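PDB 3S6S: Ac-ASP-7 from Ancylostoma caninum, which is of unknown function but, as a secreted hookworm protein of the SCP/TAPS family, is probably involved in the interplay between parasite and host. Local coordinates for residues M13-R16 against P17-E20; L29-R32 against I33-E37. One frame throughout, in Å; residues are numbered along the deposited sequence.

Contact 1 (M13-R16 against P17-E20); sequences MVDR and PFRE
V14 and F18 meet where the loop after strand 6-7 turns into helix 16-34, and this is the close-packed side of the contact. V14 CG1 lies 3.6 Å from F18 CB, the two side chains crossing at about a right angle, and both also touch W136 of strand 133-140; F18 reaches on to A88 and I89. V14 points CG1 at the helix because that methyl stands anti to the backbone N (chi1 160°). The edge of the F18 ring takes D15 CB, 3.7 Å from F18 CD1. Around the solvent side the contacts are polar and more open. R16 runs out extended from CG to NE and gives NE to E20 OE2 at 2.9 Å, a salt bridge that spans one helical turn. NE meets OE2 from above the carboxylate plane, with 87° between the carboxylate and guanidinium planes. R19 bends at chi3 (79°), which brings its guanidinium back over R16 CA; a water at its edge accepts from R19 NH1 at 2.8 Å and donates to V14 O. D15 sits at the N-cap position but its side chain makes no capping bond; its carbonyl O opens the helical ladder, accepting R19 N at 3.1 Å and, weakly, F18 N. The whole is a helix N-terminus, its first turn carrying an i to i+4 arginine-glutamate pair, at the start of the long helix 16-34 beside the mixed sheet.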
ATOM      1  N   MET A  13     -15.062   4.948   2.178  1.00 36.27           N
ATOM      2  CA  MET A  13     -16.069   5.552   1.329  1.00 36.56           C
ATOM      3  C   MET A  13     -15.708   5.546  -0.152  1.00 36.74           C
ATOM      4  O   MET A  13     -16.586   5.654  -1.015  1.00 36.54           O
ATOM      5  CB  MET A  13     -16.557   6.920   1.841  1.00 38.54           C
ATOM      6  CG  MET A  13     -15.530   7.874   2.361  1.00 38.38           C
ATOM      7  SD  MET A  13     -16.346   9.304   3.127  1.00 47.31           S
ATOM      8  CE  MET A  13     -15.965   8.962   4.843  1.00 34.56           C
ATOM      9  N   VAL A  14     -14.428   5.365  -0.455  1.00 37.70           N
ATOM     10  CA  VAL A  14     -14.013   5.199  -1.848  1.00 38.04           C
ATOM     11  C   VAL A  14     -14.641   3.931  -2.429  1.00 37.36           C
ATOM     12  O   VAL A  14     -14.660   2.903  -1.758  1.00 34.82           O
ATOM     13  CB  VAL A  14     -12.478   5.147  -1.982  1.00 33.63           C
ATOM     14  CG1 VAL A  14     -12.080   4.497  -3.284  1.00 30.57           C
ATOM     15  CG2 VAL A  14     -11.890   6.563  -1.862  1.00 31.07           C
ATOM     16  N   ASP A  15     -15.139   4.009  -3.669  1.00 40.30           N
ATOM     17  CA  ASP A  15     -15.811   2.872  -4.327  1.00 37.17           C
ATOM     18  C   ASP A  15     -14.908   1.677  -4.570  1.00 41.80           C
ATOM     19  O   ASP A  15     -13.731   1.812  -4.930  1.00 39.65           O
ATOM     20  CB  ASP A  15     -16.449   3.259  -5.669  1.00 41.21           C
ATOM     21  CG  ASP A  15     -17.634   4.200  -5.517  1.00 51.11           C
ATOM     22  OD1 ASP A  15     -17.916   4.949  -6.484  1.00 61.87           O
ATOM     23  OD2 ASP A  15     -18.280   4.201  -4.443  1.00 46.43           O
ATOM     24  N   ARG A  16     -15.510   0.503  -4.412  1.00 41.38           N
ATOM     25  CA  ARG A  16     -14.840  -0.778  -4.552  1.00 38.35           C
ATOM     26  C   ARG A  16     -13.788  -0.875  -5.672  1.00 35.69           C
ATOM     27  O   ARG A  16     -12.635  -1.180  -5.406  1.00 35.20           O
ATOM     28  CB  ARG A  16     -15.892  -1.877  -4.688  1.00 36.89           C
ATOM     29  CG  ARG A  16     -15.325  -3.274  -4.713  1.00 44.46           C
ATOM     30  CD  ARG A  16     -16.399  -4.293  -4.392  1.00 41.27           C
ATOM     31  NE  ARG A  16     -15.864  -5.642  -4.462  1.00 53.56           N
ATOM     32  CZ  ARG A  16     -16.551  -6.691  -4.900  1.00 60.53           C
ATOM     33  NH1 ARG A  16     -17.803  -6.529  -5.311  1.00 53.99           N
ATOM     34  NH2 ARG A  16     -15.983  -7.896  -4.934  1.00 52.65           N
ATOM     35  N   PRO A  17     -14.176  -0.637  -6.932  1.00 39.07           N
ATOM     36  CA  PRO A  17     -13.151  -0.841  -7.966  1.00 36.73           C
ATOM     37  C   PRO A  17     -11.933   0.087  -7.820  1.00 35.29           C
ATOM     38  O   PRO A  17     -10.827  -0.314  -8.189  1.00 36.33           O
ATOM     39  CB  PRO A  17     -13.902  -0.580  -9.280  1.00 32.81           C
ATOM     40  CG  PRO A  17     -15.080   0.224  -8.902  1.00 37.98           C
ATOM     41  CD  PRO A  17     -15.450  -0.159  -7.492  1.00 39.68           C
ATOM     42  N   PHE A  18     -12.122   1.293  -7.294  1.00 32.62           N
ATOM     43  CA  PHE A  18     -10.983   2.182  -7.032  1.00 38.46           C
ATOM     44  C   PHE A  18     -10.089   1.625  -5.927  1.00 32.25           C
ATOM     45  O   PHE A  18      -8.876   1.533  -6.093  1.00 27.92           O
ATOM     46  CB  PHE A  18     -11.450   3.592  -6.677  1.00 33.54           C
ATOM     47  CG  PHE A  18     -12.203   4.255  -7.774  1.00 35.98           C
ATOM     48  CD1 PHE A  18     -13.585   4.201  -7.810  1.00 42.96           C
ATOM     49  CD2 PHE A  18     -11.530   4.909  -8.798  1.00 42.37           C
ATOM     50  CE1 PHE A  18     -14.290   4.810  -8.844  1.00 49.66           C
ATOM     51  CE2 PHE A  18     -12.226   5.521  -9.837  1.00 42.02           C
ATOM     52  CZ  PHE A  18     -13.603   5.472  -9.862  1.00 44.57           C
ATOM     53  N   ARG A  19     -10.718   1.245  -4.816  1.00 29.96           N
ATOM     54  CA  ARG A  19     -10.054   0.579  -3.713  1.00 27.75           C
ATOM     55  C   ARG A  19      -9.327  -0.674  -4.170  1.00 30.77           C
ATOM     56  O   ARG A  19      -8.204  -0.959  -3.736  1.00 31.16           O
ATOM     57  CB  ARG A  19     -11.072   0.200  -2.642  1.00 30.13           C
ATOM     58  CG  ARG A  19     -10.523  -0.710  -1.566  1.00 25.83           C
ATOM     59  CD  ARG A  19     -11.519  -0.885  -0.435  1.00 30.01           C
ATOM     60  NE  ARG A  19     -12.559  -1.849  -0.776  1.00 31.75           N
ATOM     61  CZ  ARG A  19     -13.862  -1.578  -0.819  1.00 33.52           C
ATOM     62  NH1 ARG A  19     -14.313  -0.362  -0.540  1.00 28.44           N
ATOM     63  NH2 ARG A  19     -14.722  -2.535  -1.146  1.00 36.28           N
ATOM     64  N   GLU A  20      -9.961  -1.422  -5.058  1.00 30.89           N
ATOM     65  CA  GLU A  20      -9.411  -2.693  -5.483  1.00 29.37           C
ATOM     66  C   GLU A  20      -8.245  -2.510  -6.427  1.00 26.02           C
ATOM     67  O   GLU A  20      -7.242  -3.220  -6.339  1.00 27.05           O
ATOM     68  CB  GLU A  20     -10.506  -3.539  -6.110  1.00 29.94           C
ATOM     69  CG  GLU A  20     -11.579  -3.869  -5.097  1.00 33.78           C
ATOM     70  CD  GLU A  20     -12.318  -5.138  -5.418  1.00 36.94           C
ATOM     71  OE1 GLU A  20     -12.260  -5.569  -6.591  1.00 37.72           O
ATOM     72  OE2 GLU A  20     -12.955  -5.695  -4.494  1.00 38.96           O
TER
HETATM   73  O   HOH W   1     -12.988   1.997   0.262  1.00 29.30           O

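Contact 2 (L29-R32 against I33-E37); sequences LRQR and IAKGE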
ATOM      1  N   LEU A  29       2.387  -5.991  -6.563  1.00 29.14           N
ATOM      2  CA  LEU A  29       3.799  -5.696  -6.704  1.00 28.55           C
ATOM      3  C   LEU A  29       4.535  -6.392  -5.578  1.00 31.74           C
ATOM      4  O   LEU A  29       5.542  -7.058  -5.788  1.00 33.87           O
ATOM      5  CB  LEU A  29       4.046  -4.198  -6.635  1.00 32.69           C
ATOM      6  CG  LEU A  29       5.156  -3.618  -7.517  1.00 35.99           C
ATOM      7  CD1 LEU A  29       5.664  -2.346  -6.894  1.00 29.25           C
ATOM      8  CD2 LEU A  29       6.299  -4.599  -7.734  1.00 36.59           C
ATOM      9  N   ARG A  30       4.005  -6.242  -4.374  1.00 28.58           N
ATOM     10  CA  ARG A  30       4.654  -6.794  -3.202  1.00 31.30           C
ATOM     11  C   ARG A  30       4.855  -8.279  -3.304  1.00 31.79           C
ATOM     12  O   ARG A  30       5.893  -8.796  -2.889  1.00 30.18           O
ATOM     13  CB  ARG A  30       3.834  -6.504  -1.958  1.00 29.95           C
ATOM     14  CG  ARG A  30       3.944  -5.082  -1.513  1.00 27.36           C
ATOM     15  CD  ARG A  30       3.245  -4.918  -0.193  1.00 31.10           C
ATOM     16  NE  ARG A  30       3.797  -3.739   0.420  1.00 37.67           N
ATOM     17  CZ  ARG A  30       4.393  -3.706   1.593  1.00 32.41           C
ATOM     18  NH1 ARG A  30       4.476  -4.790   2.351  1.00 30.49           N
ATOM     19  NH2 ARG A  30       4.877  -2.555   2.009  1.00 36.81           N
ATOM     20  N   GLN A  31       3.836  -8.962  -3.817  1.00 30.94           N
ATOM     21  CA  GLN A  31       3.898 -10.401  -3.999  1.00 35.10           C
ATOM     22  C   GLN A  31       5.037 -10.771  -4.958  1.00 36.24           C
ATOM     23  O   GLN A  31       5.813 -11.679  -4.685  1.00 38.39           O
ATOM     24  CB  GLN A  31       2.557 -10.946  -4.504  1.00 29.59           C
ATOM     25  CG  GLN A  31       2.613 -12.422  -4.779  1.00 38.35           C
ATOM     26  CD  GLN A  31       1.262 -13.019  -5.101  1.00 38.35           C
ATOM     27  OE1 GLN A  31       0.768 -13.877  -4.371  1.00 37.79           O
ATOM     28  NE2 GLN A  31       0.664 -12.579  -6.199  1.00 30.04           N
ATOM     29  N   ARG A  32       5.148 -10.043  -6.066  1.00 36.48           N
ATOM     30  CA  ARG A  32       6.211 -10.297  -7.035  1.00 38.96           C
ATOM     31  C   ARG A  32       7.587  -9.992  -6.460  1.00 36.77           C
ATOM     32  O   ARG A  32       8.558 -10.703  -6.727  1.00 38.48           O
ATOM     33  CB  ARG A  32       5.972  -9.504  -8.318  1.00 39.83           C
ATOM     34  CG  ARG A  32       4.775  -9.993  -9.117  1.00 45.29           C
ATOM     35  CD  ARG A  32       4.150  -8.856  -9.921  1.00 49.32           C
ATOM     36  NE  ARG A  32       5.162  -8.021 -10.564  1.00 46.83           N
ATOM     37  CZ  ARG A  32       4.953  -6.767 -10.957  1.00 53.43           C
ATOM     38  NH1 ARG A  32       3.765  -6.192 -10.761  1.00 48.40           N
ATOM     39  NH2 ARG A  32       5.937  -6.080 -11.531  1.00 56.33           N
ATOM     40  N   ILE A  33       7.678  -8.947  -5.652  1.00 37.72           N
ATOM     41  CA  ILE A  33       8.952  -8.637  -5.015  1.00 34.72           C
ATOM     42  C   ILE A  33       9.352  -9.732  -4.037  1.00 38.72           C
ATOM     43  O   ILE A  33      10.513 -10.146  -4.003  1.00 41.71           O
ATOM     44  CB  ILE A  33       8.928  -7.293  -4.314  1.00 34.87           C
ATOM     45  CG1 ILE A  33       8.610  -6.198  -5.326  1.00 36.37           C
ATOM     46  CG2 ILE A  33      10.267  -7.024  -3.626  1.00 37.21           C
ATOM     47  CD1 ILE A  33       8.882  -4.817  -4.819  1.00 30.73           C
ATOM     48  N   ALA A  34       8.386 -10.213  -3.256  1.00 39.31           N
ATOM     49  CA  ALA A  34       8.646 -11.271  -2.283  1.00 41.51           C
ATOM     50  C   ALA A  34       9.276 -12.480  -2.963  1.00 39.13           C
ATOM     51  O   ALA A  34      10.186 -13.106  -2.428  1.00 39.72           O
ATOM     52  CB  ALA A  34       7.361 -11.677  -1.576  1.00 38.91           C
ATOM     53  N   LYS A  35       8.780 -12.802  -4.146  1.00 40.79           N
ATOM     54  CA  LYS A  35       9.276 -13.952  -4.887  1.00 44.91           C
ATOM     55  C   LYS A  35      10.509 -13.558  -5.689  1.00 49.88           C
ATOM     56  O   LYS A  35      10.951 -14.294  -6.573  1.00 50.32           O
ATOM     57  CB  LYS A  35       8.187 -14.493  -5.806  1.00 41.62           C
ATOM     58  CG  LYS A  35       6.977 -15.021  -5.063  1.00 45.66           C
ATOM     59  CD  LYS A  35       5.691 -14.851  -5.888  1.00 52.75           C
ATOM     60  CE  LYS A  35       5.470 -16.004  -6.870  1.00 54.30           C
ATOM     61  NZ  LYS A  35       4.383 -15.697  -7.861  1.00 61.44           N
ATOM     62  N   GLY A  36      11.045 -12.379  -5.379  1.00 46.89           N
ATOM     63  CA  GLY A  36      12.244 -11.875  -6.022  1.00 46.34           C
ATOM     64  C   GLY A  36      12.149 -11.767  -7.533  1.00 47.65           C
ATOM     65  O   GLY A  36      13.177 -11.766  -8.219  1.00 47.50           O
ATOM     66  N   GLU A  37      10.932 -11.662  -8.059  1.00 44.40           N
ATOM     67  CA  GLU A  37      10.753 -11.619  -9.507  1.00 44.48           C
ATOM     68  C   GLU A  37      10.037 -10.375 -10.035  1.00 47.63           C
ATOM     69  O   GLU A  37       9.305 -10.438 -11.026  1.00 44.13           O
ATOM     70  CB  GLU A  37      10.057 -12.884  -9.999  1.00 49.69           C
ATOM     71  CG  GLU A  37       8.608 -12.983  -9.634  1.00 46.64           C
ATOM     72  CD  GLU A  37       8.154 -14.420  -9.580  1.00 54.77           C
ATOM     73  OE1 GLU A  37       6.947 -14.672  -9.760  1.00 58.64           O
ATOM     74  OE2 GLU A  37       9.011 -15.301  -9.346  1.00 60.14           O
TER
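L29 O receives I33 N at 2.9 Å, and R30 O to A34 N and Q31 O to K35 N continue the i to i+4 ladder through the last turn of helix 16-34. The pattern then changes: R32 O accepts E37 N at 2.9 Å while I33 O accepts G36 N, the paired bonds of a Schellman motif. K35 is the first residue to depart from helical angles, and G36, the C-prime residue with phi at +57°, completes the turn. On the buried side L29 CD2 packs 3.7 Å from I33 CG1, and both residues lean on V110 of helix 103-110. The same L29 methyl lies over one face of the R32 guanidinium, 4.0 Å above its plane, near the rim; R32 bends at chi3 (43°), folding its end back toward L29. Across the helix, Q31 and K35 run side by side in the same direction, Q31 CG and K35 CD 4.1 Å apart, next to N173. K35 also bends at chi3, and its NZ makes a long, weak salt bridge with E37 OE1 at 3.4 Å. R30 turns away, its guanidinium bonded to the carbonyls of Y48, V109 and Y111. Three carbonyls thus hold a buried arginine, whose charge probably stays on, whereas the exposed K35-E37 pair probably adds little; the backbone sets the helix end, and L29 and I33 seat its last turn on V110.

How the contacts relate
Contacts 1 and 2 belong to opposite ends of helix 16-34: 13-16 with 17-20 starts it, and 29-32 with 33-37 finishes it. Their centres are 24 Å apart and their nearest atoms about 10 Å, so they do not touch and are joined through the helix between them. The two ends are built differently: contact 1 has no side-chain cap and carries a salt bridge on its surface, whereas contact 2 ends in a Schellman turn. Their neighbours differ too: contact 1 faces strand 133-140 and helix 88-99, contact 2 helix 103-110 and the loop around N173. Both centres lie 14 Å from that of the chain.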